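Long-range contacts in leucyl aminopeptidase (Trypanosoma brucei brucei, PDB 5NTD), which probably removes N-terminal residues, leucine in particular, from peptides as an M17 aminopeptidase, and binds manganese and bestatin: residues 11-16 with 218-224; 22-28 with 203-208; 162-166 with 210-216; 319-323 with 335-339. Residue numbers count along the deposited sequence, not the author numbering.

Three of the four contacts form a chain along the helix-loop-helix of residues 196-236. Interactions 2 and 3 share helix 196-214, their centres 12 Å apart, and meet where Asn164 ND2 lies 3.1 Å from Gln207 O, a probable hydrogen bond. Interaction 3 runs on into interaction 1, centres 13 Å apart, with Phe15 CZ 3.6 Å from Ala215 CB. Interaction 4 lies inside the catalytic domain and touches the same helix: Ser205 OG is 3.0 Å from Cys321 O, a probable hydrogen bond. Interactions 1 and 3 lie near the active site but not in it: bound bestatin is about 14 Å from the Leu220 and Asp214 side chains, and manganese about 14 Å from that of Leu220.

Interaction 1. Residues 11-16 with 218-224; sequences ELSAFV and NLLTTAT
Residues 11-16 are a helical piece of helix 6-20; residues 218-221 are irregular and lead into helix 222-236. The CA atoms pair as Leu12 with Leu219 (5.9 Å) and Val16 with Thr224 (6.1 Å). Phe15, chi1 t and chi2 73°, lays one ring face over Leu219 CB, a CH-pi contact with CB 4.0 Å from the ring centroid and 12° off its normal; at the ring edge, Phe15 CE2 is 4.2 Å from Leu220 CD1. Leu12 (mt) brings CD2 to 3.2 Å from Asn218 O and 4.3 Å from Leu219 CD2, Leu219 being mt as well. Val16 (t) sets CG2 3.7 Å from Thr224 CB. Glu11 (chi1 and chi2 t, chi3 58°) passes its CD 3.8 Å from Leu219 CD2, while OE2 hydrogen-bonds Tyr176 OH. Thr224 OG1, chi1 p, donates to Leu219 O (2.8 Å). Thr221 N to Thr224 OG1 (2.8 Å) and Thr224 N to Thr221 OG1 (2.9 Å, chi1 p) form a capping box, with Thr221 as N-cap of helix 222-236.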
loop_
_atom_site.group_PDB
_atom_site.type_symbol
_atom_site.label_atom_id
_atom_site.label_comp_id
_atom_site.label_asym_id
_atom_site.label_seq_id
_atom_site.Cartn_x
_atom_site.Cartn_y
_atom_site.Cartn_z
ATOM N N GLU G 11 9.226 3.027 40.537
ATOM C CA GLU G 11 10.169 2.985 39.381
ATOM C C GLU G 11 10.366 4.372 38.729
ATOM O O GLU G 11 11.487 4.766 38.396
ATOM C CB GLU G 11 9.687 1.962 38.350
ATOM C CG GLU G 11 10.570 1.839 37.121
ATOM C CD GLU G 11 10.029 0.875 36.076
ATOM O OE1 GLU G 11 8.891 1.008 35.527
ATOM O OE2 GLU G 11 10.807 -0.016 35.808
ATOM N N LEU G 12 9.271 5.102 38.558
ATOM C CA LEU G 12 9.337 6.429 37.937
ATOM C C LEU G 12 10.131 7.404 38.806
ATOM O O LEU G 12 10.955 8.168 38.302
ATOM C CB LEU G 12 7.963 6.979 37.635
ATOM C CG LEU G 12 7.216 6.234 36.503
ATOM C CD1 LEU G 12 5.788 6.796 36.381
ATOM C CD2 LEU G 12 7.889 6.333 35.160
ATOM N N SER G 13 9.872 7.378 40.106
ATOM C CA SER G 13 10.627 8.228 41.050
ATOM C C SER G 13 12.106 7.948 40.990
ATOM O O SER G 13 12.923 8.865 40.979
ATOM C CB SER G 13 10.195 8.007 42.482
ATOM O OG SER G 13 8.962 8.664 42.680
ATOM N N ALA G 14 12.448 6.669 40.993
ATOM C CA ALA G 14 13.871 6.292 40.966
ATOM C C ALA G 14 14.515 6.776 39.665
ATOM O O ALA G 14 15.635 7.243 39.630
ATOM C CB ALA G 14 14.019 4.808 41.123
ATOM N N PHE G 15 13.749 6.724 38.594
ATOM C CA PHE G 15 14.269 7.125 37.267
ATOM C C PHE G 15 14.464 8.618 37.248
ATOM O O PHE G 15 15.453 9.118 36.725
ATOM C CB PHE G 15 13.343 6.681 36.099
ATOM C CG PHE G 15 13.765 7.261 34.776
ATOM C CD1 PHE G 15 14.904 6.784 34.144
ATOM C CD2 PHE G 15 13.067 8.307 34.208
ATOM C CE1 PHE G 15 15.328 7.324 32.945
ATOM C CE2 PHE G 15 13.473 8.856 32.999
ATOM C CZ PHE G 15 14.622 8.361 32.369
ATOM N N VAL G 16 13.492 9.332 37.802
ATOM C CA VAL G 16 13.610 10.807 37.929
ATOM C C VAL G 16 14.936 11.138 38.630
ATOM O O VAL G 16 15.745 11.945 38.156
ATOM C CB VAL G 16 12.435 11.435 38.714
ATOM C CG1 VAL G 16 12.736 12.879 39.139
ATOM C CG2 VAL G 16 11.198 11.419 37.827
ATOM N N ASN G 218 7.562 4.934 28.776
ATOM C CA ASN G 218 7.004 4.402 30.046
ATOM C C ASN G 218 7.786 4.914 31.266
ATOM O O ASN G 218 7.283 4.908 32.365
ATOM C CB ASN G 218 6.830 2.881 30.050
ATOM C CG ASN G 218 8.125 2.155 29.931
ATOM O OD1 ASN G 218 8.675 2.010 28.840
ATOM N ND2 ASN G 218 8.659 1.720 31.047
ATOM N N LEU G 219 8.999 5.408 31.022
ATOM C CA LEU G 219 9.867 6.042 32.061
ATOM C C LEU G 219 9.892 7.552 31.948
ATOM O O LEU G 219 9.752 8.277 32.930
ATOM C CB LEU G 219 11.278 5.525 31.976
ATOM C CG LEU G 219 11.435 4.051 32.326
ATOM C CD1 LEU G 219 12.885 3.626 32.142
ATOM C CD2 LEU G 219 11.002 3.749 33.749
ATOM N N LEU G 220 10.081 8.028 30.725
ATOM C CA LEU G 220 10.080 9.462 30.464
ATOM C C LEU G 220 8.749 9.889 29.915
ATOM O O LEU G 220 8.477 9.838 28.707
ATOM C CB LEU G 220 11.221 9.895 29.549
ATOM C CG LEU G 220 11.272 11.442 29.534
ATOM C CD1 LEU G 220 11.927 12.022 30.785
ATOM C CD2 LEU G 220 12.003 11.923 28.327
ATOM N N THR G 221 7.957 10.403 30.822
ATOM C CA THR G 221 6.606 10.898 30.542
ATOM C C THR G 221 6.566 12.411 30.643
ATOM O O THR G 221 7.557 13.044 31.002
ATOM C CB THR G 221 5.609 10.330 31.538
ATOM O OG1 THR G 221 5.820 10.937 32.812
ATOM C CG2 THR G 221 5.762 8.847 31.675
ATOM N N THR G 222 5.429 13.003 30.316
ATOM C CA THR G 222 5.290 14.437 30.453
ATOM C C THR G 222 5.518 14.840 31.922
ATOM O O THR G 222 6.144 15.851 32.209
ATOM C CB THR G 222 3.922 14.975 30.036
ATOM O OG1 THR G 222 2.897 14.349 30.802
ATOM C CG2 THR G 222 3.674 14.746 28.548
ATOM N N ALA G 223 5.077 13.983 32.840
ATOM C CA ALA G 223 5.204 14.224 34.283
ATOM C C ALA G 223 6.627 14.021 34.767
ATOM O O ALA G 223 7.146 14.872 35.543
ATOM C CB ALA G 223 4.272 13.342 35.088
ATOM N N THR G 224 7.280 12.932 34.356
ATOM C CA THR G 224 8.650 12.706 34.856
ATOM C C THR G 224 9.650 13.716 34.278
ATOM O O THR G 224 10.594 14.131 34.954
ATOM C CB THR G 224 9.168 11.295 34.689
ATOM O OG1 THR G 224 9.185 10.947 33.311
ATOM C CG2 THR G 224 8.316 10.352 35.466
#

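Interaction 2. Residues 22-28 with 203-208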
loop_
_atom_site.group_PDB
_atom_site.type_symbol
_atom_site.label_atom_id
_atom_site.label_comp_id
_atom_site.label_asym_id
_atom_site.label_seq_id
_atom_site.Cartn_x
_atom_site.Cartn_y
_atom_site.Cartn_z
ATOM N N TYR G 22 22.351 12.722 37.622
ATOM C CA TYR G 22 23.257 12.160 36.623
ATOM C C TYR G 22 24.609 12.881 36.657
ATOM O O TYR G 22 24.678 14.096 36.635
ATOM C CB TYR G 22 22.674 12.192 35.199
ATOM C CG TYR G 22 23.648 11.561 34.250
ATOM C CD1 TYR G 22 23.803 10.196 34.200
ATOM C CD2 TYR G 22 24.479 12.341 33.481
ATOM C CE1 TYR G 22 24.767 9.609 33.377
ATOM C CE2 TYR G 22 25.457 11.770 32.683
ATOM C CZ TYR G 22 25.598 10.398 32.640
ATOM O OH TYR G 22 26.533 9.848 31.822
ATOM N N LYS G 23 25.664 12.091 36.745
ATOM C CA LYS G 23 27.047 12.587 36.660
ATOM C C LYS G 23 27.755 11.825 35.525
ATOM O O LYS G 23 27.534 10.632 35.315
ATOM C CB LYS G 23 27.862 12.521 37.991
ATOM N N THR G 24 28.602 12.525 34.799
ATOM C CA THR G 24 29.280 11.936 33.653
ATOM C C THR G 24 30.375 10.951 34.047
ATOM O O THR G 24 30.902 10.998 35.112
ATOM C CB THR G 24 29.923 12.977 32.739
ATOM O OG1 THR G 24 30.528 12.323 31.596
ATOM C CG2 THR G 24 30.994 13.777 33.484
ATOM N N ASN G 25 30.672 10.055 33.142
ATOM C CA ASN G 25 31.747 9.074 33.307
ATOM C C ASN G 25 33.062 9.568 32.693
ATOM O O ASN G 25 34.055 8.847 32.675
ATOM C CB ASN G 25 31.379 7.762 32.572
ATOM C CG ASN G 25 31.237 7.993 31.068
ATOM O OD1 ASN G 25 30.579 8.937 30.675
ATOM N ND2 ASN G 25 31.871 7.184 30.251
ATOM N N VAL G 26 33.046 10.761 32.124
ATOM C CA VAL G 26 34.219 11.283 31.397
ATOM C C VAL G 26 34.932 12.346 32.218
ATOM O O VAL G 26 34.311 13.237 32.791
ATOM C CB VAL G 26 33.823 11.891 30.028
ATOM C CG1 VAL G 26 35.052 12.238 29.185
ATOM C CG2 VAL G 26 32.948 10.922 29.245
ATOM N N CYS G 27 36.245 12.259 32.232
ATOM C CA CYS G 27 37.085 13.351 32.757
ATOM C C CYS G 27 38.169 13.696 31.739
ATOM O O CYS G 27 38.372 13.008 30.759
ATOM C CB CYS G 27 37.711 13.013 34.106
ATOM S SG CYS G 27 38.722 11.525 34.052
ATOM N N PHE G 28 38.798 14.841 31.952
ATOM C CA PHE G 28 39.707 15.424 30.969
ATOM C C PHE G 28 40.997 15.863 31.641
ATOM O O PHE G 28 40.997 16.466 32.706
ATOM C CB PHE G 28 39.064 16.622 30.260
ATOM C CG PHE G 28 37.754 16.285 29.622
ATOM C CD1 PHE G 28 36.571 16.355 30.353
ATOM C CD2 PHE G 28 37.709 15.814 28.306
ATOM C CE1 PHE G 28 35.351 16.008 29.781
ATOM C CE2 PHE G 28 36.499 15.491 27.731
ATOM C CZ PHE G 28 35.308 15.581 28.474
ATOM N N ALA G 203 30.040 17.487 28.624
ATOM C CA ALA G 203 29.895 16.034 28.461
ATOM C C ALA G 203 28.706 15.519 29.244
ATOM O O ALA G 203 27.938 14.668 28.777
ATOM C CB ALA G 203 31.132 15.317 28.905
ATOM N N THR G 204 28.527 16.075 30.427
ATOM C CA THR G 204 27.374 15.703 31.279
ATOM C C THR G 204 26.047 16.013 30.565
ATOM O O THR G 204 25.114 15.207 30.593
ATOM C CB THR G 204 27.444 16.422 32.643
ATOM O OG1 THR G 204 28.682 16.061 33.260
ATOM C CG2 THR G 204 26.273 16.016 33.565
ATOM N N SER G 205 25.965 17.197 29.967
ATOM C CA SER G 205 24.745 17.619 29.267
ATOM C C SER G 205 24.482 16.764 28.010
ATOM O O SER G 205 23.353 16.419 27.718
ATOM C CB SER G 205 24.789 19.083 28.909
ATOM O OG SER G 205 24.308 19.868 30.000
ATOM N N THR G 206 25.537 16.431 27.275
ATOM C CA THR G 206 25.410 15.529 26.132
ATOM C C THR G 206 24.799 14.174 26.565
ATOM O O THR G 206 23.900 13.648 25.925
ATOM C CB THR G 206 26.757 15.254 25.489
ATOM O OG1 THR G 206 27.275 16.478 24.978
ATOM C CG2 THR G 206 26.636 14.247 24.321
ATOM N N GLN G 207 25.298 13.662 27.689
ATOM C CA GLN G 207 24.897 12.350 28.212
ATOM C C GLN G 207 23.541 12.352 28.895
ATOM O O GLN G 207 22.790 11.394 28.783
ATOM C CB GLN G 207 25.932 11.784 29.139
ATOM C CG GLN G 207 27.203 11.429 28.388
ATOM C CD GLN G 207 28.293 10.888 29.292
ATOM O OE1 GLN G 207 28.285 11.127 30.510
ATOM N NE2 GLN G 207 29.242 10.192 28.702
ATOM N N LEU G 208 23.213 13.435 29.573
ATOM C CA LEU G 208 21.851 13.578 30.136
ATOM C C LEU G 208 20.833 13.632 28.987
ATOM O O LEU G 208 19.788 13.023 29.051
ATOM C CB LEU G 208 21.726 14.825 31.001
ATOM C CG LEU G 208 20.340 15.098 31.552
ATOM C CD1 LEU G 208 19.839 13.932 32.382
ATOM C CD2 LEU G 208 20.354 16.357 32.410
#
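Along helix 203-208, the first residue to meet 22-28 is Ala203, whose CB lies 4.2 Å from Phe28 CZ, near the plane of that ring, 4.5 Å from Val26 CB and 4.1 Å from Thr24 OG1. The short segments 26-28 and 203-208 run nearly antiparallel, at 162° with their axes 10.2 Å apart. At Thr204 the backbones come closer: its CA is 4.8 Å from that of Thr24, and Thr204 OG1 is 3.3 Å from Thr24 CG2, while Thr204 CG2 packs 4.1 Å from Tyr22 CD2. The hydroxyl of Thr204 is bonded to Glu200 O in its own helix. Gln207, one turn on from Ala203, supplies the polar centre. Its OE1 accepts from both Tyr22 OH (2.5 Å) and Thr24 OG1 (2.8 Å), and its NE2 donates to Asn25 OD1 (2.7 Å) and also to Ala158 O. Leu208 closes the contact with CD1 4.4 Å from Tyr22 CB. Thr24 OG1 in turn accepts from Val26 N at 3.0 Å, an ST turn leading into strand 26-30, outermost in this chain's six-stranded sheet. The buried Gln207 amide thus binds three polar side chains of 22-25: Tyr22 and Thr24 donate to it, Asn25 accepts from it. OE1 facing two hydroxyl donors, with NE2 facing Asn25 OD1 and Ala158 O, is consistent with one orientation of the amide.

Interaction 3. Residues 162-166 with 210-216; sequences KHNFS and QRLVDAP
Phe165, Arg211 and Asn164 bury the most surface where the irregular segment 162-166 crosses the end of helix 196-214, with the CA atoms of Phe165 and Arg211 5.4 Å apart. Phe165 (chi1 t, chi2 83°) sets a ring face over CA of Ala215, the first non-helical residue, a CH-pi contact 4.1 Å from the centroid and 12° off the normal, and places CZ 3.4 Å from Pro216 CD. Arg211, t for chi1 to chi3 with chi4 75°, donates from NH1 to Asn164 OD1 (2.8 Å) and weakly to Asn164 O (3.2 Å); Phe165 CD1 lies over a guanidinium face. The contact joins the macro-type N-terminal domain to the helix leading into the catalytic domain, beside a second subunit whose Ile356 packs on Phe165. Asn164, chi1 p, donates from ND2 to water 1 (2.7 Å). Gln210 CD rests 3.4 Å from His163 ND1, over the imidazole face, and its NE2 donates to water 2 (2.8 Å). His163 ND1 donates to Asp214 OD2 at 2.6 Å, a His-carboxylate hydrogen bond.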
loop_
_atom_site.group_PDB
_atom_site.type_symbol
_atom_site.label_atom_id
_atom_site.label_comp_id
_atom_site.label_asym_id
_atom_site.label_seq_id
_atom_site.Cartn_x
_atom_site.Cartn_y
_atom_site.Cartn_z
ATOM N N LYS G 162 29.014 2.600 25.212
ATOM C CA LYS G 162 27.760 2.132 25.786
ATOM C C LYS G 162 27.049 3.276 26.454
ATOM O O LYS G 162 27.675 4.122 27.053
ATOM C CB LYS G 162 28.000 0.979 26.744
ATOM C CG LYS G 162 28.242 -0.286 25.951
ATOM C CD LYS G 162 28.844 -1.502 26.618
ATOM C CE LYS G 162 28.553 -2.793 25.851
ATOM N NZ LYS G 162 28.780 -2.670 24.382
ATOM N N HIS G 163 25.734 3.271 26.359
ATOM C CA HIS G 163 24.922 4.378 26.844
ATOM C C HIS G 163 24.617 4.257 28.329
ATOM O O HIS G 163 24.437 3.170 28.867
ATOM C CB HIS G 163 23.601 4.494 26.072
ATOM C CG HIS G 163 23.783 4.875 24.637
ATOM N ND1 HIS G 163 22.808 5.503 23.901
ATOM C CD2 HIS G 163 24.861 4.776 23.823
ATOM C CE1 HIS G 163 23.262 5.748 22.690
ATOM N NE2 HIS G 163 24.511 5.334 22.621
ATOM N N ASN G 164 24.561 5.399 28.994
ATOM C CA ASN G 164 24.281 5.415 30.442
ATOM C C ASN G 164 22.895 4.879 30.722
ATOM O O ASN G 164 22.653 4.312 31.785
ATOM C CB ASN G 164 24.514 6.789 31.070
ATOM C CG ASN G 164 23.508 7.813 30.650
ATOM O OD1 ASN G 164 22.387 7.841 31.164
ATOM N ND2 ASN G 164 23.891 8.650 29.676
ATOM N N PHE G 165 21.983 5.071 29.778
ATOM C CA PHE G 165 20.673 4.444 29.903
ATOM C C PHE G 165 20.761 2.965 29.503
ATOM O O PHE G 165 21.140 2.633 28.400
ATOM C CB PHE G 165 19.584 5.111 29.091
ATOM C CG PHE G 165 18.279 4.421 29.251
ATOM C CD1 PHE G 165 17.455 4.701 30.338
ATOM C CD2 PHE G 165 17.925 3.373 28.390
ATOM C CE1 PHE G 165 16.278 4.013 30.533
ATOM C CE2 PHE G 165 16.742 2.671 28.591
ATOM C CZ PHE G 165 15.932 2.981 29.663
ATOM N N SER G 166 20.332 2.096 30.400
ATOM C CA SER G 166 20.240 0.665 30.115
ATOM C C SER G 166 19.208 -0.057 30.970
ATOM O O SER G 166 18.956 0.305 32.115
ATOM C CB SER G 166 21.565 -0.009 30.319
ATOM O OG SER G 166 21.503 -1.372 29.926
ATOM N N GLN G 210 21.221 12.459 26.008
ATOM C CA GLN G 210 21.195 11.069 25.515
ATOM C C GLN G 210 20.281 10.186 26.349
ATOM O O GLN G 210 19.471 9.398 25.828
ATOM C CB GLN G 210 22.589 10.491 25.488
ATOM C CG GLN G 210 22.703 9.206 24.715
ATOM C CD GLN G 210 24.007 8.479 25.020
ATOM O OE1 GLN G 210 24.876 8.360 24.169
ATOM N NE2 GLN G 210 24.120 7.956 26.235
ATOM N N ARG G 211 20.375 10.350 27.653
ATOM C CA ARG G 211 19.600 9.525 28.607
ATOM C C ARG G 211 18.120 9.758 28.417
ATOM O O ARG G 211 17.322 8.819 28.363
ATOM C CB ARG G 211 20.009 9.854 30.039
ATOM C CG ARG G 211 19.391 8.927 31.081
ATOM C CD ARG G 211 19.914 9.201 32.497
ATOM N NE ARG G 211 19.276 8.289 33.426
ATOM C CZ ARG G 211 19.575 6.993 33.536
ATOM N NH1 ARG G 211 20.564 6.447 32.836
ATOM N NH2 ARG G 211 18.849 6.225 34.361
ATOM N N LEU G 212 17.751 11.021 28.357
ATOM C CA LEU G 212 16.339 11.416 28.251
ATOM C C LEU G 212 15.729 10.885 26.923
ATOM O O LEU G 212 14.607 10.403 26.885
ATOM C CB LEU G 212 16.172 12.920 28.346
ATOM C CG LEU G 212 16.576 13.561 29.693
ATOM C CD1 LEU G 212 16.668 15.044 29.542
ATOM C CD2 LEU G 212 15.592 13.214 30.799
ATOM N N VAL G 213 16.512 10.990 25.865
ATOM C CA VAL G 213 16.067 10.595 24.528
ATOM C C VAL G 213 15.958 9.063 24.407
ATOM O O VAL G 213 14.946 8.535 23.967
ATOM C CB VAL G 213 16.967 11.208 23.446
ATOM C CG1 VAL G 213 16.551 10.727 22.061
ATOM C CG2 VAL G 213 16.847 12.712 23.503
ATOM N N ASP G 214 16.988 8.378 24.874
ATOM C CA ASP G 214 17.023 6.884 24.934
ATOM C C ASP G 214 15.867 6.314 25.753
ATOM O O ASP G 214 15.330 5.276 25.460
ATOM C CB ASP G 214 18.310 6.360 25.580
ATOM C CG ASP G 214 19.462 6.202 24.595
ATOM O OD1 ASP G 214 19.223 6.077 23.377
ATOM O OD2 ASP G 214 20.609 6.268 25.061
ATOM N N ALA G 215 15.514 7.005 26.825
ATOM C CA ALA G 215 14.551 6.479 27.789
ATOM C C ALA G 215 13.245 6.217 27.079
ATOM O O ALA G 215 12.761 7.066 26.329
ATOM C CB ALA G 215 14.347 7.442 28.950
ATOM N N PRO G 216 12.632 5.063 27.346
ATOM C CA PRO G 216 11.334 4.795 26.750
ATOM C C PRO G 216 10.250 5.612 27.405
ATOM O O PRO G 216 10.430 6.114 28.498
ATOM C CB PRO G 216 11.133 3.323 27.034
ATOM C CG PRO G 216 11.829 3.107 28.331
ATOM C CD PRO G 216 13.046 3.985 28.248
HETATM O O HOH W 1 26.145 7.972 28.331
HETATM O O HOH W 2 21.863 7.112 27.598
#

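Interaction 4. Residues 319-323 with 335-339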
loop_
_atom_site.group_PDB
_atom_site.type_symbol
_atom_site.label_atom_id
_atom_site.label_comp_id
_atom_site.label_asym_id
_atom_site.label_seq_id
_atom_site.Cartn_x
_atom_site.Cartn_y
_atom_site.Cartn_z
ATOM N N VAL G 319 17.338 21.589 24.241
ATOM C CA VAL G 319 17.242 22.918 24.838
ATOM C C VAL G 319 17.358 22.854 26.365
ATOM O O VAL G 319 17.974 23.710 26.988
ATOM C CB VAL G 319 15.983 23.698 24.438
ATOM C CG1 VAL G 319 15.979 23.927 22.935
ATOM C CG2 VAL G 319 14.700 23.033 24.891
ATOM N N PHE G 320 16.773 21.837 26.949
ATOM C CA PHE G 320 16.862 21.651 28.399
ATOM C C PHE G 320 18.310 21.545 28.836
ATOM O O PHE G 320 18.751 22.202 29.759
ATOM C CB PHE G 320 16.103 20.412 28.852
ATOM C CG PHE G 320 16.188 20.156 30.324
ATOM C CD1 PHE G 320 15.769 21.116 31.231
ATOM C CD2 PHE G 320 16.675 18.942 30.820
ATOM C CE1 PHE G 320 15.823 20.874 32.603
ATOM C CE2 PHE G 320 16.738 18.697 32.184
ATOM C CZ PHE G 320 16.316 19.675 33.080
ATOM N N CYS G 321 19.060 20.678 28.171
ATOM C CA CYS G 321 20.439 20.399 28.580
ATOM C C CYS G 321 21.378 21.557 28.221
ATOM O O CYS G 321 22.341 21.824 28.931
ATOM C CB CYS G 321 20.913 19.083 28.033
ATOM S SG CYS G 321 20.017 17.661 28.738
ATOM N N GLY G 322 21.118 22.213 27.118
ATOM C CA GLY G 322 21.883 23.417 26.729
ATOM C C GLY G 322 21.695 24.511 27.774
ATOM O O GLY G 322 22.619 25.212 28.160
ATOM N N PHE G 323 20.452 24.632 28.223
ATOM C CA PHE G 323 20.090 25.508 29.341
ATOM C C PHE G 323 20.893 25.132 30.593
ATOM O O PHE G 323 21.446 25.995 31.263
ATOM C CB PHE G 323 18.620 25.438 29.620
ATOM C CG PHE G 323 18.168 26.302 30.756
ATOM C CD1 PHE G 323 17.732 27.590 30.532
ATOM C CD2 PHE G 323 18.074 25.789 32.034
ATOM C CE1 PHE G 323 17.226 28.368 31.569
ATOM C CE2 PHE G 323 17.579 26.555 33.081
ATOM C CZ PHE G 323 17.153 27.846 32.847
ATOM N N LEU G 335 18.432 33.569 29.598
ATOM C CA LEU G 335 17.717 32.477 28.938
ATOM C C LEU G 335 16.362 32.208 29.498
ATOM O O LEU G 335 16.187 32.155 30.713
ATOM C CB LEU G 335 18.494 31.151 29.074
ATOM C CG LEU G 335 19.793 31.013 28.289
ATOM C CD1 LEU G 335 20.457 29.705 28.665
ATOM C CD2 LEU G 335 19.516 31.056 26.795
ATOM N N SER G 336 15.418 31.984 28.600
ATOM C CA SER G 336 14.195 31.194 28.932
ATOM C C SER G 336 14.304 29.885 28.163
ATOM O O SER G 336 14.914 29.821 27.103
ATOM C CB SER G 336 12.909 31.910 28.573
ATOM O OG SER G 336 12.826 32.127 27.173
ATOM N N CYS G 337 13.761 28.854 28.750
ATOM C CA CYS G 337 13.724 27.527 28.135
ATOM C C CYS G 337 12.350 26.930 28.351
ATOM O O CYS G 337 11.961 26.578 29.454
ATOM C CB CYS G 337 14.771 26.605 28.730
ATOM S SG CYS G 337 14.712 24.924 28.039
ATOM N N THR G 338 11.601 26.890 27.266
ATOM C CA THR G 338 10.198 26.446 27.304
ATOM C C THR G 338 10.113 25.042 26.690
ATOM O O THR G 338 10.408 24.831 25.518
ATOM C CB THR G 338 9.272 27.452 26.609
ATOM O OG1 THR G 338 9.272 28.684 27.351
ATOM C CG2 THR G 338 7.844 26.924 26.530
ATOM N N LEU G 339 9.718 24.099 27.518
ATOM C CA LEU G 339 9.533 22.708 27.115
ATOM C C LEU G 339 8.057 22.474 26.806
ATOM O O LEU G 339 7.190 22.661 27.653
ATOM C CB LEU G 339 9.969 21.751 28.198
ATOM C CG LEU G 339 11.360 21.992 28.778
ATOM C CD1 LEU G 339 11.585 20.992 29.903
ATOM C CD2 LEU G 339 12.453 21.865 27.731
#
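A cysteine sulfur tucked against a helix turn distinguishes this otherwise hydrocarbon contact. Cys337 (chi1 t) directs SG at the backbone, 3.6 Å from Val319 O and 3.9 Å from Phe320 N, and the same SG is 3.7 Å from Val319 CG2. It also makes a sulfur-aromatic contact with Phe323: SG is 5.2 Å from the ring centroid and 37° off the normal, an oblique approach, while Cys337 CB comes to 3.6 Å from Phe323 CD1. Leu335 and Leu339 lie two residues to either side on the strand. Leu335 CD1 meets Phe323 CD1 at 3.9 Å; Leu339 CD2 touches Val319 CG2 at 3.8 Å and Phe320 CB at 4.1 Å. The segments run nearly antiparallel, 153° between directions with axes 8.7 Å apart, and the closest CA atoms are those of Phe320 and Cys337, 6.7 Å apart. Helix 314-328 lies along one face of the catalytic-domain sheet and links the parallel neighbouring strands 283-291 and 334-344, a beta-alpha-beta crossover. On the opposite face of that second strand, Ser336 OG and Thr338 OG1 bond Ser285 and Thr271 on the neighbouring strands. Phe323 also meets Phe238 edge-to-face. No hydrogen bond joins the segments; the contact is apolar, with the cysteine sulfur as its most polarizable atom, so it rests on shape fit within a buried helix-sheet interface.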